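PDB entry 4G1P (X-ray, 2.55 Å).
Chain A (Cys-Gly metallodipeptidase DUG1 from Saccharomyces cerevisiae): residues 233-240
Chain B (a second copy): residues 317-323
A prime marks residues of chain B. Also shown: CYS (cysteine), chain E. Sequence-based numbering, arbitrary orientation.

Chain A, residues 233-240: HSGIFGGV
Chain B 317-323: PSLSIHG

No direct hydrogen bond joins the two stretches; the polar link between them is a single water held by three serines. It donates to Ser234 O (2.8 Å from the water O) and to Ser320′ OG (2.7 Å from the water O), and it also hydrogen-bonds Ser318′ OG at 3.1 Å. One backbone carbonyl of chain A is thereby tied to two side chains of chain B.

Chain B supplies an extended strand: phi/psi runs from -143/157 at Ser318′ through -130/124 at Leu319′ to -118/148 at Ser320′. The alternation turns the CA-to-CB bonds of Ser318′ and Ser320′ toward chain A and that of Leu319′ away. Their serine rotamers differ, p (58°) and m (-84°), yet both hydroxyls reach the water.

Chain A is compact. Residues 234-236 have helical phi/psi without the regular bonds, and His233 organises the turn: its side chain (chi1 t, chi2 -67°) places ND1 to accept from Gly235 N at 2.9 Å and from Ile236 N at 3.1 Å. Phe237 N donates to His233 O at 3.3 Å, and Val240 N to Phe237 O at 3.1 Å.

The nearest backbone approach is Gly239 CA to Ser318′ CA, 4.8 Å. Here Ser318′ CB lies 3.6 Å from both Gly238 C and Gly239 N, packing against the peptide link. An ideal CB on Gly238 would lie 2.9 Å from Ser318′ OG and 2.3 Å from its own chain's Ser234 O, both clashes. Gly239, at phi/psi 87/2, is required by its backbone angles alone; its ideal CB would also sit tightly, 3.1 Å from Ser318′ CB.

As the contacts advance along chain B from Ser318′ to His322′, they step back along chain A from Gly239 to Ser234, whose CA-to-CB bond points toward the strand (chi1 p, 79°), with CB 3.9 Å from Ser320′ OG. Its OG meets the His322′ ring at the edge, 3.4 Å from CE1, a van der Waals approach to a ring carbon; Ser234 OG and both His322′ ring nitrogens make their hydrogen bonds elsewhere in the structure. The contact buries 193 Å² in total.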

# COMPACT_ATOMS: atom_id res chain seq x y z
N HIS A 233 -8.63 6.77 14.43
CA HIS A 233 -8.91 8.04 13.78
C HIS A 233 -7.77 8.98 14.15
O HIS A 233 -7.48 9.18 15.33
CB HIS A 233 -10.25 8.59 14.29
CG HIS A 233 -10.69 9.84 13.61
ND1 HIS A 233 -10.02 11.03 13.74
CD2 HIS A 233 -11.75 10.08 12.79
CE1 HIS A 233 -10.64 11.96 13.03
NE2 HIS A 233 -11.69 11.41 12.44
N SER A 234 -7.08 9.52 13.16
CA SER A 234 -5.85 10.24 13.47
C SER A 234 -6.11 11.58 14.14
O SER A 234 -5.16 12.22 14.61
CB SER A 234 -4.94 10.40 12.25
OG SER A 234 -5.39 11.45 11.41
N GLY A 235 -7.37 12.00 14.18
CA GLY A 235 -7.76 13.27 14.79
C GLY A 235 -8.16 13.10 16.24
O GLY A 235 -7.76 13.86 17.10
N ILE A 236 -8.93 12.06 16.51
CA ILE A 236 -9.37 11.77 17.86
C ILE A 236 -8.20 11.41 18.76
O ILE A 236 -8.19 11.75 19.93
CB ILE A 236 -10.39 10.62 17.85
CG1 ILE A 236 -11.60 11.00 17.01
CG2 ILE A 236 -10.79 10.25 19.26
CD1 ILE A 236 -12.62 9.92 16.89
N PHE A 237 -7.22 10.72 18.19
CA PHE A 237 -6.13 10.18 18.98
C PHE A 237 -4.78 10.84 18.66
O PHE A 237 -3.78 10.54 19.29
CB PHE A 237 -6.05 8.66 18.78
CG PHE A 237 -7.30 7.94 19.16
CD1 PHE A 237 -8.33 7.78 18.25
CD2 PHE A 237 -7.46 7.41 20.43
CE1 PHE A 237 -9.49 7.10 18.61
CE2 PHE A 237 -8.62 6.74 20.79
CZ PHE A 237 -9.63 6.59 19.87
N GLY A 238 -4.76 11.75 17.70
CA GLY A 238 -3.52 12.40 17.31
C GLY A 238 -2.85 13.17 18.43
O GLY A 238 -3.47 13.99 19.08
N GLY A 239 -1.56 12.91 18.64
CA GLY A 239 -0.80 13.61 19.65
C GLY A 239 -0.90 12.95 21.02
O GLY A 239 -0.33 13.43 22.00
N VAL A 240 -1.61 11.84 21.09
CA VAL A 240 -1.93 11.28 22.40
C VAL A 240 -1.62 9.79 22.52
O VAL A 240 -1.35 9.31 23.61
CB VAL A 240 -3.41 11.59 22.75
CG1 VAL A 240 -4.24 10.32 22.89
CG2 VAL A 240 -3.49 12.48 23.98
N PRO B 317 -1.06 21.12 18.55
CA PRO B 317 -1.10 20.46 17.24
C PRO B 317 -0.57 19.03 17.30
O PRO B 317 0.04 18.64 18.29
CB PRO B 317 -0.17 21.33 16.37
CG PRO B 317 0.71 22.02 17.33
CD PRO B 317 -0.10 22.23 18.59
N SER B 318 -0.83 18.26 16.26
CA SER B 318 -0.26 16.92 16.16
C SER B 318 0.11 16.60 14.71
O SER B 318 -0.41 17.22 13.78
CB SER B 318 -1.22 15.87 16.70
OG SER B 318 -2.45 15.91 16.01
N LEU B 319 1.03 15.66 14.53
CA LEU B 319 1.44 15.25 13.19
C LEU B 319 1.37 13.74 13.14
O LEU B 319 1.96 13.06 13.96
CB LEU B 319 2.85 15.75 12.87
CG LEU B 319 3.30 15.83 11.41
CD1 LEU B 319 4.54 16.71 11.27
CD2 LEU B 319 3.60 14.46 10.82
N SER B 320 0.61 13.23 12.18
CA SER B 320 0.45 11.80 12.04
C SER B 320 0.97 11.32 10.69
O SER B 320 0.90 12.05 9.69
CB SER B 320 -1.02 11.40 12.20
OG SER B 320 -1.37 11.26 13.57
N ILE B 321 1.48 10.11 10.65
CA ILE B 321 2.00 9.58 9.39
C ILE B 321 1.17 8.38 8.93
O ILE B 321 1.11 7.37 9.61
CB ILE B 321 3.51 9.30 9.47
CG1 ILE B 321 4.25 10.63 9.56
CG2 ILE B 321 3.99 8.53 8.26
CD1 ILE B 321 5.72 10.50 9.77
N HIS B 322 0.54 8.52 7.77
CA HIS B 322 -0.52 7.61 7.35
C HIS B 322 -0.10 6.42 6.50
O HIS B 322 -0.73 5.37 6.55
CB HIS B 322 -1.58 8.40 6.62
CG HIS B 322 -2.06 9.57 7.39
ND1 HIS B 322 -2.76 9.44 8.57
CD2 HIS B 322 -1.90 10.90 7.19
CE1 HIS B 322 -3.04 10.64 9.05
NE2 HIS B 322 -2.53 11.54 8.23
N GLY B 323 0.95 6.57 5.71
CA GLY B 323 1.32 5.50 4.81
C GLY B 323 1.96 6.01 3.54
O GLY B 323 2.07 7.23 3.32
N CYS E . -12.19 13.09 8.61
CA CYS E . -10.90 13.72 8.42
C CYS E . -10.30 14.04 9.79
O CYS E . -10.93 14.71 10.62
CB CYS E . -11.03 14.97 7.54
SG CYS E . -9.51 15.79 7.20
O HOH W 1 -2.71 13.53 14.04